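Local atomic coordinates of SmhA (Serratia marcescens, PDB entry 7A27), a protein that is one component of the tripartite alpha-pore-forming toxin Smh of Serratia marcescens, here in its soluble form, and probably helps to assemble its membrane pore. Residues Q167-A170 with E171-A175; S6-L9 with S10-L14. All blocks are in the same frame, centred on the assembly; numbering follows the deposited sequence.

In the fold
SmhA is a long, mostly helical molecule, and the two contacts lie on opposite sides of its centre, with their own centres about 45 Å apart and their nearest atoms about 29 Å apart. Contact 2 (6-14) comes first along the chain: it is the N-terminal lead-in to helix 14-37, lying against helices 301-321 and 325-358. Contact 1 (167-175) comes later, inside helix 160-188, which precedes the antiparallel strand pair 198-206 and 230-237 and packs on helices 247-268 and 272-299. They share no helix and do not touch, so they are separate local features of the elongated soluble form: one the approach to a helix, the other a stretch within a helix.

Contact 1. Residues Q167-A170 with E171-A175; sequences QTIA and ELNEA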
ATOM      1  N   GLN A 167      24.617  -2.375 -15.762  1.00 81.00           N
ATOM      2  CA  GLN A 167      23.338  -2.642 -16.470  1.00 80.81           C
ATOM      3  C   GLN A 167      22.813  -3.997 -15.994  1.00 79.61           C
ATOM      4  O   GLN A 167      21.615  -4.082 -15.714  1.00 79.29           O
ATOM      5  CB  GLN A 167      23.512  -2.616 -17.984  1.00 83.77           C
ATOM      6  CG  GLN A 167      22.215  -2.427 -18.768  1.00 85.09           C
ATOM      7  CD  GLN A 167      22.363  -3.015 -20.158  1.00 89.21           C
ATOM      8  OE1 GLN A 167      22.624  -4.213 -20.309  1.00 90.36           O
ATOM      9  NE2 GLN A 167      22.226  -2.182 -21.189  1.00 91.42           N
ATOM     10  N   THR A 168      23.680  -5.009 -15.885  1.00 78.94           N
ATOM     11  CA  THR A 168      23.315  -6.367 -15.396  1.00 77.46           C
ATOM     12  C   THR A 168      22.584  -6.209 -14.062  1.00 76.66           C
ATOM     13  O   THR A 168      21.520  -6.828 -13.901  1.00 78.51           O
ATOM     14  CB  THR A 168      24.533  -7.287 -15.256  1.00 76.42           C
ATOM     15  OG1 THR A 168      25.129  -7.427 -16.546  1.00 77.62           O
ATOM     16  CG2 THR A 168      24.170  -8.657 -14.733  1.00 75.59           C
ATOM     17  N   ILE A 169      23.125  -5.378 -13.170  1.00 75.25           N
ATOM     18  CA  ILE A 169      22.545  -5.090 -11.825  1.00 73.98           C
ATOM     19  C   ILE A 169      21.193  -4.386 -12.000  1.00 73.83           C
ATOM     20  O   ILE A 169      20.215  -4.857 -11.420  1.00 71.58           O
ATOM     21  CB  ILE A 169      23.547  -4.285 -10.974  1.00 73.74           C
ATOM     22  CG1 ILE A 169      24.711  -5.181 -10.541  1.00 74.84           C
ATOM     23  CG2 ILE A 169      22.868  -3.623  -9.783  1.00 73.11           C
ATOM     24  CD1 ILE A 169      25.865  -4.438  -9.929  1.00 75.57           C
ATOM     25  N   ALA A 170      21.130  -3.313 -12.786  1.00 75.50           N
ATOM     26  CA  ALA A 170      19.895  -2.524 -13.011  1.00 74.87           C
ATOM     27  C   ALA A 170      18.802  -3.460 -13.519  1.00 74.91           C
ATOM     28  O   ALA A 170      17.696  -3.373 -13.003  1.00 75.23           O
ATOM     29  CB  ALA A 170      20.151  -1.385 -13.972  1.00 75.59           C
ATOM     30  N   GLU A 171      19.133  -4.343 -14.467  1.00 76.82           N
ATOM     31  CA  GLU A 171      18.192  -5.297 -15.111  1.00 77.92           C
ATOM     32  C   GLU A 171      17.698  -6.304 -14.076  1.00 76.60           C
ATOM     33  O   GLU A 171      16.500  -6.578 -14.076  1.00 78.12           O
ATOM     34  CB  GLU A 171      18.822  -5.960 -16.341  1.00 82.00           C
ATOM     35  CG  GLU A 171      18.770  -5.051 -17.564  1.00 84.99           C
ATOM     36  CD  GLU A 171      19.372  -5.568 -18.861  1.00 89.98           C
ATOM     37  OE1 GLU A 171      20.375  -6.367 -18.789  1.00 90.55           O
ATOM     38  OE2 GLU A 171      18.823  -5.170 -19.951  1.00 92.47           O
ATOM     39  N   LEU A 172      18.576  -6.825 -13.222  1.00 74.79           N
ATOM     40  CA  LEU A 172      18.207  -7.812 -12.172  1.00 74.47           C
ATOM     41  C   LEU A 172      17.282  -7.175 -11.127  1.00 73.93           C
ATOM     42  O   LEU A 172      16.296  -7.829 -10.770  1.00 72.77           O
ATOM     43  CB  LEU A 172      19.481  -8.387 -11.548  1.00 74.57           C
ATOM     44  CG  LEU A 172      20.201  -9.401 -12.435  1.00 76.12           C
ATOM     45  CD1 LEU A 172      21.624  -9.675 -11.958  1.00 76.49           C
ATOM     46  CD2 LEU A 172      19.392 -10.699 -12.499  1.00 76.26           C
ATOM     47  N   ASN A 173      17.574  -5.964 -10.640  1.00 74.10           N
ATOM     48  CA  ASN A 173      16.708  -5.250  -9.663  1.00 73.20           C
ATOM     49  C   ASN A 173      15.303  -5.088 -10.271  1.00 73.30           C
ATOM     50  O   ASN A 173      14.324  -5.261  -9.537  1.00 70.80           O
ATOM     51  CB  ASN A 173      17.295  -3.904  -9.233  1.00 72.44           C
ATOM     52  CG  ASN A 173      18.523  -3.997  -8.349  1.00 72.77           C
ATOM     53  OD1 ASN A 173      18.597  -4.804  -7.421  1.00 72.31           O
ATOM     54  ND2 ASN A 173      19.478  -3.122  -8.603  1.00 73.14           N
ATOM     55  N   GLU A 174      15.213  -4.779 -11.567  1.00 76.52           N
ATOM     56  CA  GLU A 174      13.927  -4.603 -12.286  1.00 79.50           C
ATOM     57  C   GLU A 174      13.174  -5.943 -12.318  1.00 79.97           C
ATOM     58  O   GLU A 174      11.949  -5.913 -12.141  1.00 79.74           O
ATOM     59  CB  GLU A 174      14.145  -4.013 -13.680  1.00 83.25           C
ATOM     60  CG  GLU A 174      13.663  -2.574 -13.823  1.00 87.16           C
ATOM     61  CD  GLU A 174      13.555  -2.040 -15.259  1.00 92.26           C
ATOM     62  OE1 GLU A 174      14.431  -2.406 -16.121  1.00 94.33           O
ATOM     63  OE2 GLU A 174      12.587  -1.248 -15.537  1.00 93.77           O
ATOM     64  N   ALA A 175      13.877  -7.071 -12.499  1.00 78.05           N
ATOM     65  CA  ALA A 175      13.289  -8.429 -12.570  1.00 76.31           C
ATOM     66  C   ALA A 175      12.772  -8.846 -11.193  1.00 76.47           C
ATOM     67  O   ALA A 175      11.662  -9.398 -11.112  1.00 79.21           O
ATOM     68  CB  ALA A 175      14.317  -9.416 -13.043  1.00 76.81           C
TER
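Glu171 lies one turn on from Gln167 in helix 160-188, and the link between them is the first of four successive i to i+4 alpha-helical bonds: Glu171 N donates to Gln167 O over 2.8 Å, with an N-H...O angle of 162°. Outside the backbone the two side chains lean across one another on the exposed face. CG of Gln167 is anti to the backbone N (chi1 -161°), which starts the chain toward the next turn; the rest stands out from the helix, and the amide ends near the carboxylate of Glu171, the two planes turned 40° apart. Gln167 OE1 and Glu171 OE1 come within 3.5 Å, but both are acceptors and no bond joins them; the amide oxygen is instead held by the NE2 of Gln164. Leu172 follows, its N bonded to Thr168 O at 3.0 Å. Its side chain runs alongside that of Thr168, pointing the same way, with CD1 at 3.9 Å from Thr168 CG2. Thr168 thus offers its methyl to the leucine, while its hydroxyl OG1 bonds back to the carbonyl oxygen of Gln164. At Asn173 the backbone N reaches Ile169 O, also at 3.0 Å. On the face turned to the bundle the side chains of Asn173 and Ile169 run side by side, pointing the same way, with Asn173 ND2 3.6 Å from Ile169 CG2. Ile169 packs on Ala263, Tyr264 and Leu267 of helix 247-268 and on Lys278 of helix 272-299, and Asn173 touches Tyr264 and Ala282. Glu174 closes the run through its N on Ala170 O, at 3.2 Å.

Contact 2. Residues S6-L9 with S10-L14; sequences SIDL and SPQTL
Asp8 and Ser10 are joined through one carboxylate oxygen that takes two bonds. Ser10 OG donates over 2.7 Å to the syn lone pair of Asp8 OD1, the one on the side of OD2, and Ser10 N donates to the same OD1 over a longer 3.3 Å, arriving from above the carboxylate plane. The backbone bond, from the N two residues on, makes an Asx turn. Asp8 can close it because its CG stands anti to its own backbone N (chi1 173°), which turns the carboxylate along the chain toward the serine. Ser10 OG then accepts from Gln12 N at 3.0 Å, an ST turn, so the hydroxyl passes the link from Asp8 on to the next bend. The Gln12 side chain slants across the carboxylate with its amide plane 31° from it; NE2 lies 3.2 Å from Asp8 OD2, but the angle is too poor for a hydrogen bond. Beyond these turns, a type II' beta turn runs from Pro11 to Leu14, closed by Leu14 N on Pro11 O at 3.1 Å, and leads into helix 14-37. Two helices flank this approach: Leu9 O is bonded by Tyr312 of helix 301-321 and by Trp342 of helix 325-358, while Gln12 packs on Lys307 and Ala311 of the former and Pro11 on Trp342 of the latter.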
ATOM      1  N   SER A   6     -35.532   2.429  -7.963  1.00 82.86           N
ATOM      2  CA  SER A   6     -34.346   3.175  -8.473  1.00 82.82           C
ATOM      3  C   SER A   6     -33.349   3.591  -7.368  1.00 79.65           C
ATOM      4  O   SER A   6     -32.277   4.084  -7.717  1.00 76.12           O
ATOM      5  CB  SER A   6     -34.797   4.394  -9.248  1.00 84.66           C
ATOM      6  OG  SER A   6     -35.334   5.362  -8.355  1.00 87.39           O
ATOM      7  N   ILE A   7     -33.675   3.451  -6.080  1.00 79.36           N
ATOM      8  CA  ILE A   7     -32.746   3.884  -4.992  1.00 77.30           C
ATOM      9  C   ILE A   7     -31.617   2.862  -4.866  1.00 76.02           C
ATOM     10  O   ILE A   7     -31.849   1.666  -4.982  1.00 75.28           O
ATOM     11  CB  ILE A   7     -33.439   4.176  -3.643  1.00 77.08           C
ATOM     12  CG1 ILE A   7     -34.058   2.942  -2.999  1.00 78.11           C
ATOM     13  CG2 ILE A   7     -34.461   5.276  -3.803  1.00 77.66           C
ATOM     14  CD1 ILE A   7     -34.487   3.145  -1.556  1.00 77.66           C
ATOM     15  N   ASP A   8     -30.427   3.386  -4.620  1.00 76.55           N
ATOM     16  CA  ASP A   8     -29.145   2.657  -4.481  1.00 76.62           C
ATOM     17  C   ASP A   8     -28.573   3.006  -3.098  1.00 75.81           C
ATOM     18  O   ASP A   8     -27.951   4.059  -2.966  1.00 76.81           O
ATOM     19  CB  ASP A   8     -28.219   3.055  -5.638  1.00 76.01           C
ATOM     20  CG  ASP A   8     -26.807   2.520  -5.545  1.00 75.53           C
ATOM     21  OD1 ASP A   8     -26.631   1.494  -4.886  1.00 77.06           O
ATOM     22  OD2 ASP A   8     -25.904   3.137  -6.132  1.00 76.21           O
ATOM     23  N   LEU A   9     -28.796   2.163  -2.098  1.00 75.16           N
ATOM     24  CA  LEU A   9     -28.268   2.334  -0.716  1.00 73.94           C
ATOM     25  C   LEU A   9     -27.013   1.465  -0.538  1.00 71.48           C
ATOM     26  O   LEU A   9     -26.620   1.219   0.623  1.00 71.62           O
ATOM     27  CB  LEU A   9     -29.354   1.946   0.295  1.00 75.79           C
ATOM     28  CG  LEU A   9     -30.614   2.801   0.313  1.00 76.82           C
ATOM     29  CD1 LEU A   9     -31.644   2.241   1.280  1.00 78.26           C
ATOM     30  CD2 LEU A   9     -30.269   4.221   0.687  1.00 75.87           C
ATOM     31  N   SER A  10     -26.388   1.043  -1.635  1.00 69.26           N
ATOM     32  CA  SER A  10     -25.212   0.135  -1.644  1.00 67.62           C
ATOM     33  C   SER A  10     -23.928   0.900  -1.326  1.00 66.06           C
ATOM     34  O   SER A  10     -23.892   2.142  -1.383  1.00 65.15           O
ATOM     35  CB  SER A  10     -25.066  -0.548  -2.986  1.00 67.47           C
ATOM     36  OG  SER A  10     -24.414   0.294  -3.937  1.00 65.50           O
ATOM     37  N   PRO A  11     -22.854   0.158  -0.978  1.00 63.92           N
ATOM     38  CA  PRO A  11     -21.521   0.720  -0.799  1.00 64.10           C
ATOM     39  C   PRO A  11     -20.854   1.140  -2.112  1.00 64.76           C
ATOM     40  O   PRO A  11     -19.758   1.608  -2.073  1.00 63.69           O
ATOM     41  CB  PRO A  11     -20.654  -0.420  -0.247  1.00 63.38           C
ATOM     42  CG  PRO A  11     -21.624  -1.525   0.115  1.00 64.76           C
ATOM     43  CD  PRO A  11     -22.898  -1.267  -0.656  1.00 64.79           C
ATOM     44  N   GLN A  12     -21.506   0.886  -3.241  1.00 68.91           N
ATOM     45  CA  GLN A  12     -20.951   1.167  -4.589  1.00 70.76           C
ATOM     46  C   GLN A  12     -19.612   0.439  -4.680  1.00 69.75           C
ATOM     47  O   GLN A  12     -19.511  -0.636  -4.091  1.00 70.57           O
ATOM     48  CB  GLN A  12     -20.955   2.684  -4.809  1.00 71.54           C
ATOM     49  CG  GLN A  12     -22.333   3.253  -4.499  1.00 72.52           C
ATOM     50  CD  GLN A  12     -22.709   4.480  -5.267  1.00 72.28           C
ATOM     51  OE1 GLN A  12     -22.111   4.814  -6.271  1.00 72.49           O
ATOM     52  NE2 GLN A  12     -23.740   5.144  -4.785  1.00 75.59           N
ATOM     53  N   THR A  13     -18.604   1.014  -5.326  1.00 70.16           N
ATOM     54  CA  THR A  13     -17.296   0.328  -5.522  1.00 70.11           C
ATOM     55  C   THR A  13     -16.371   0.546  -4.320  1.00 69.84           C
ATOM     56  O   THR A  13     -15.176   0.323  -4.502  1.00 71.87           O
ATOM     57  CB  THR A  13     -16.616   0.769  -6.828  1.00 69.95           C
ATOM     58  OG1 THR A  13     -16.259   2.149  -6.723  1.00 69.22           O
ATOM     59  CG2 THR A  13     -17.493   0.539  -8.039  1.00 70.92           C
ATOM     60  N   LEU A  14     -16.875   0.929  -3.136  1.00 68.98           N
ATOM     61  CA  LEU A  14     -16.031   1.119  -1.922  1.00 67.36           C
ATOM     62  C   LEU A  14     -15.273  -0.165  -1.561  1.00 67.75           C
ATOM     63  O   LEU A  14     -14.088  -0.047  -1.196  1.00 65.88           O
ATOM     64  CB  LEU A  14     -16.883   1.557  -0.726  1.00 67.30           C
ATOM     65  CG  LEU A  14     -17.276   3.034  -0.665  1.00 66.22           C
ATOM     66  CD1 LEU A  14     -18.153   3.294   0.536  1.00 66.67           C
ATOM     67  CD2 LEU A  14     -16.056   3.944  -0.584  1.00 65.46           C
TER